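Long-range contact in glycerol dehydrogenase (PDB 1TA9), which oxidises glycerol to dihydroxyacetone with NAD(+) in glycerol assimilation, as a zinc-dependent member of the iron-containing alcohol dehydrogenase family: residues B[312-322]-B[333-344]. Residues are numbered along the deposited sequence; the frame is centred on the assembly and turned at random.
Sequences AAAHAIHNGMT and HGEKVAYGTLVQ. With ZN (zinc ion), chain I.
The catalytic zinc site of this iron-containing alcohol dehydrogenase fold is built where helix 313-322 crosses helix 333-347, each supplying one histidine ligand: His315 NE2 and His333 NE2 both lie 2.2 Å from the zinc ion, and Asp232 is the third protein ligand. The two rings meet obliquely, their planes at 53°. Behind His315, its ND1 is hydrogen-bonded to OE2 of Glu239, which, with the zinc bond at NE2, holds the ring from both nitrogens, while Val337 CG2 lies over one face in a CH-pi contact, 3.9 Å from the ring centroid. His318 belongs to the second shell, against His333. With its CG anti to the backbone N, the ring swings over to the other helix and receives the edge of His333 on one face, an offset edge-to-face pair with planes at 69°. On its own helix, ND1 of His318 donates in the ring plane to Asn319 OD1 at 2.9 Å, which limits turning of the ring; its NE2 shares a water with Lys336 NZ. With an alanine at His318 the ring against His333 is gone, and that zinc ligand would probably be freer to turn and the water lose one of its partners. The axes of the segments 313-322 and 333-344 approach to 7.5 Å, a closeness explained by Gly340: a CB there would clash with Ala314 O. Instead, Ala314 CA makes a CA-H...O contact with Gly340 O, and Met321, bent at chi3, lays its CE against Lys336 O. At the start of helix 313-322 the extended Gln344, whose NE2 is held by Glu348, turns its carbonyl to the backbone: Ala314 N donates in the carbonyl plane to Gln344 OE1 at 2.9 Å, with an N-H...O angle of 157°.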
loop_
_atom_site.group_PDB
_atom_site.type_symbol
_atom_site.label_atom_id
_atom_site.label_comp_id
_atom_site.label_asym_id
_atom_site.label_seq_id
_atom_site.Cartn_x
_atom_site.Cartn_y
_atom_site.Cartn_z
ATOM N N ALA B 312 -2.250 -31.655 -14.861
ATOM C CA ALA B 312 -1.522 -31.079 -15.979
ATOM C C ALA B 312 -0.144 -31.719 -16.134
ATOM O O ALA B 312 -0.027 -32.945 -16.191
ATOM C CB ALA B 312 -1.397 -29.564 -15.796
ATOM N N ALA B 313 0.899 -30.896 -16.194
ATOM C CA ALA B 313 2.251 -31.415 -16.365
ATOM C C ALA B 313 2.811 -32.144 -15.148
ATOM O O ALA B 313 3.431 -33.197 -15.290
ATOM C CB ALA B 313 3.194 -30.289 -16.766
ATOM N N ALA B 314 2.596 -31.590 -13.959
ATOM C CA ALA B 314 3.125 -32.188 -12.733
ATOM C C ALA B 314 2.909 -33.697 -12.637
ATOM O O ALA B 314 3.866 -34.458 -12.497
ATOM C CB ALA B 314 2.524 -31.499 -11.511
ATOM N N HIS B 315 1.659 -34.136 -12.714
ATOM C CA HIS B 315 1.388 -35.567 -12.617
ATOM C C HIS B 315 1.869 -36.364 -13.820
ATOM O O HIS B 315 2.267 -37.519 -13.684
ATOM C CB HIS B 315 -0.097 -35.810 -12.357
ATOM C CG HIS B 315 -0.454 -35.730 -10.907
ATOM N ND1 HIS B 315 -0.390 -34.553 -10.193
ATOM C CD2 HIS B 315 -0.780 -36.695 -10.017
ATOM C CE1 HIS B 315 -0.659 -34.796 -8.923
ATOM N NE2 HIS B 315 -0.898 -36.088 -8.790
ATOM N N ALA B 316 1.844 -35.752 -14.996
ATOM C CA ALA B 316 2.322 -36.434 -16.193
ATOM C C ALA B 316 3.817 -36.704 -16.000
ATOM O O ALA B 316 4.328 -37.766 -16.367
ATOM C CB ALA B 316 2.090 -35.561 -17.419
ATOM N N ILE B 317 4.512 -35.736 -15.411
ATOM C CA ILE B 317 5.941 -35.868 -15.154
ATOM C C ILE B 317 6.173 -36.944 -14.098
ATOM O O ILE B 317 7.135 -37.711 -14.186
ATOM C CB ILE B 317 6.539 -34.523 -14.695
ATOM C CG1 ILE B 317 6.416 -33.511 -15.835
ATOM C CG2 ILE B 317 7.999 -34.701 -14.295
ATOM C CD1 ILE B 317 6.710 -32.091 -15.441
ATOM N N HIS B 318 5.289 -37.002 -13.106
ATOM C CA HIS B 318 5.389 -38.018 -12.064
ATOM C C HIS B 318 5.312 -39.400 -12.713
ATOM O O HIS B 318 6.081 -40.299 -12.368
ATOM C CB HIS B 318 4.258 -37.853 -11.043
ATOM C CG HIS B 318 3.904 -39.118 -10.317
ATOM N ND1 HIS B 318 3.156 -40.121 -10.895
ATOM C CD2 HIS B 318 4.201 -39.545 -9.066
ATOM C CE1 HIS B 318 3.005 -41.110 -10.033
ATOM N NE2 HIS B 318 3.629 -40.785 -8.914
ATOM N N ASN B 319 4.390 -39.558 -13.659
ATOM C CA ASN B 319 4.224 -40.834 -14.348
ATOM C C ASN B 319 5.436 -41.160 -15.216
ATOM O O ASN B 319 5.836 -42.319 -15.324
ATOM C CB ASN B 319 2.956 -40.820 -15.207
ATOM C CG ASN B 319 1.695 -40.677 -14.377
ATOM O OD1 ASN B 319 1.662 -41.067 -13.210
ATOM N ND2 ASN B 319 0.645 -40.135 -14.980
ATOM N N GLY B 320 6.021 -40.136 -15.830
ATOM C CA GLY B 320 7.192 -40.359 -16.661
ATOM C C GLY B 320 8.383 -40.799 -15.825
ATOM O O GLY B 320 9.152 -41.671 -16.235
ATOM N N MET B 321 8.531 -40.193 -14.648
ATOM C CA MET B 321 9.630 -40.502 -13.731
ATOM C C MET B 321 9.655 -41.963 -13.312
ATOM O O MET B 321 10.722 -42.559 -13.169
ATOM C CB MET B 321 9.528 -39.651 -12.464
ATOM C CG MET B 321 9.834 -38.178 -12.633
ATOM S SD MET B 321 9.605 -37.308 -11.057
ATOM C CE MET B 321 8.099 -36.407 -11.373
ATOM N N THR B 322 8.478 -42.533 -13.092
ATOM C CA THR B 322 8.388 -43.921 -12.670
ATOM C C THR B 322 9.083 -44.827 -13.676
ATOM O O THR B 322 9.544 -45.914 -13.330
ATOM C CB THR B 322 6.924 -44.363 -12.526
ATOM O OG1 THR B 322 6.324 -44.462 -13.822
ATOM C CG2 THR B 322 6.146 -43.351 -11.691
ATOM N N HIS B 333 4.366 -41.284 -3.738
ATOM C CA HIS B 333 3.682 -40.507 -4.760
ATOM C C HIS B 333 3.896 -38.997 -4.649
ATOM O O HIS B 333 4.292 -38.347 -5.619
ATOM C CB HIS B 333 2.184 -40.794 -4.717
ATOM C CG HIS B 333 1.407 -40.048 -5.752
ATOM N ND1 HIS B 333 1.547 -40.290 -7.101
ATOM C CD2 HIS B 333 0.510 -39.041 -5.640
ATOM C CE1 HIS B 333 0.770 -39.464 -7.777
ATOM N NE2 HIS B 333 0.131 -38.694 -6.913
ATOM N N GLY B 334 3.620 -38.446 -3.470
ATOM C CA GLY B 334 3.776 -37.018 -3.261
ATOM C C GLY B 334 5.196 -36.494 -3.394
ATOM O O GLY B 334 5.405 -35.336 -3.764
ATOM N N GLU B 335 6.178 -37.329 -3.077
ATOM C CA GLU B 335 7.572 -36.918 -3.176
ATOM C C GLU B 335 7.909 -36.694 -4.644
ATOM O O GLU B 335 8.628 -35.761 -4.992
ATOM C CB GLU B 335 8.471 -37.988 -2.541
ATOM C CG GLU B 335 8.014 -38.310 -1.114
ATOM C CD GLU B 335 8.806 -39.414 -0.433
ATOM O OE1 GLU B 335 9.287 -40.328 -1.131
ATOM O OE2 GLU B 335 8.916 -39.373 0.811
ATOM N N LYS B 336 7.368 -37.544 -5.507
ATOM C CA LYS B 336 7.601 -37.410 -6.936
ATOM C C LYS B 336 6.776 -36.251 -7.500
ATOM O O LYS B 336 7.266 -35.474 -8.317
ATOM C CB LYS B 336 7.241 -38.718 -7.656
ATOM C CG LYS B 336 8.227 -39.856 -7.385
ATOM C CD LYS B 336 7.804 -41.163 -8.057
ATOM C CE LYS B 336 6.539 -41.736 -7.434
ATOM N NZ LYS B 336 6.172 -43.060 -8.021
ATOM N N VAL B 337 5.528 -36.130 -7.054
ATOM C CA VAL B 337 4.654 -35.061 -7.537
ATOM C C VAL B 337 5.206 -33.675 -7.215
ATOM O O VAL B 337 5.091 -32.749 -8.022
ATOM C CB VAL B 337 3.229 -35.182 -6.943
ATOM C CG1 VAL B 337 2.433 -33.906 -7.228
ATOM C CG2 VAL B 337 2.511 -36.373 -7.559
ATOM N N ALA B 338 5.792 -33.529 -6.033
ATOM C CA ALA B 338 6.359 -32.247 -5.637
ATOM C C ALA B 338 7.449 -31.847 -6.631
ATOM O O ALA B 338 7.470 -30.712 -7.112
ATOM C CB ALA B 338 6.926 -32.336 -4.229
ATOM N N TYR B 339 8.354 -32.772 -6.943
ATOM C CA TYR B 339 9.413 -32.462 -7.898
ATOM C C TYR B 339 8.770 -32.136 -9.246
ATOM O O TYR B 339 9.170 -31.189 -9.921
ATOM C CB TYR B 339 10.376 -33.644 -8.061
ATOM C CG TYR B 339 11.658 -33.270 -8.779
ATOM C CD1 TYR B 339 12.770 -32.816 -8.071
ATOM C CD2 TYR B 339 11.742 -33.318 -10.174
ATOM C CE1 TYR B 339 13.939 -32.419 -8.730
ATOM C CE2 TYR B 339 12.904 -32.916 -10.843
ATOM C CZ TYR B 339 13.996 -32.470 -10.115
ATOM O OH TYR B 339 15.137 -32.063 -10.775
ATOM N N GLY B 340 7.770 -32.927 -9.624
ATOM C CA GLY B 340 7.076 -32.709 -10.883
ATOM C C GLY B 340 6.402 -31.350 -10.954
ATOM O O GLY B 340 6.270 -30.771 -12.033
ATOM N N THR B 341 5.970 -30.842 -9.804
ATOM C CA THR B 341 5.323 -29.539 -9.749
ATOM C C THR B 341 6.364 -28.456 -10.040
ATOM O O THR B 341 6.075 -27.480 -10.729
ATOM C CB THR B 341 4.666 -29.306 -8.369
ATOM O OG1 THR B 341 3.670 -30.316 -8.148
ATOM C CG2 THR B 341 3.994 -27.932 -8.308
ATOM N N LEU B 342 7.580 -28.635 -9.528
ATOM C CA LEU B 342 8.635 -27.664 -9.789
ATOM C C LEU B 342 8.974 -27.700 -11.273
ATOM O O LEU B 342 9.290 -26.672 -11.875
ATOM C CB LEU B 342 9.886 -27.973 -8.962
ATOM C CG LEU B 342 9.793 -27.728 -7.450
ATOM C CD1 LEU B 342 11.152 -28.000 -6.808
ATOM C CD2 LEU B 342 9.362 -26.291 -7.178
ATOM N N VAL B 343 8.911 -28.886 -11.868
ATOM C CA VAL B 343 9.196 -29.007 -13.290
ATOM C C VAL B 343 8.118 -28.245 -14.062
ATOM O O VAL B 343 8.422 -27.558 -15.039
ATOM C CB VAL B 343 9.209 -30.486 -13.754
ATOM C CG1 VAL B 343 9.484 -30.554 -15.256
ATOM C CG2 VAL B 343 10.291 -31.267 -12.993
ATOM N N GLN B 344 6.863 -28.352 -13.627
ATOM C CA GLN B 344 5.798 -27.625 -14.322
ATOM C C GLN B 344 6.045 -26.126 -14.207
ATOM O O GLN B 344 5.738 -25.369 -15.123
ATOM C CB GLN B 344 4.401 -27.950 -13.763
ATOM C CG GLN B 344 3.309 -27.153 -14.502
ATOM C CD GLN B 344 1.900 -27.666 -14.278
ATOM O OE1 GLN B 344 1.683 -28.864 -14.089
ATOM N NE2 GLN B 344 0.924 -26.758 -14.331
HETATM ZN ZN ZN I . -1.495 -37.137 -6.955
HETATM O O HOH W 1 3.787 -43.216 -7.083
#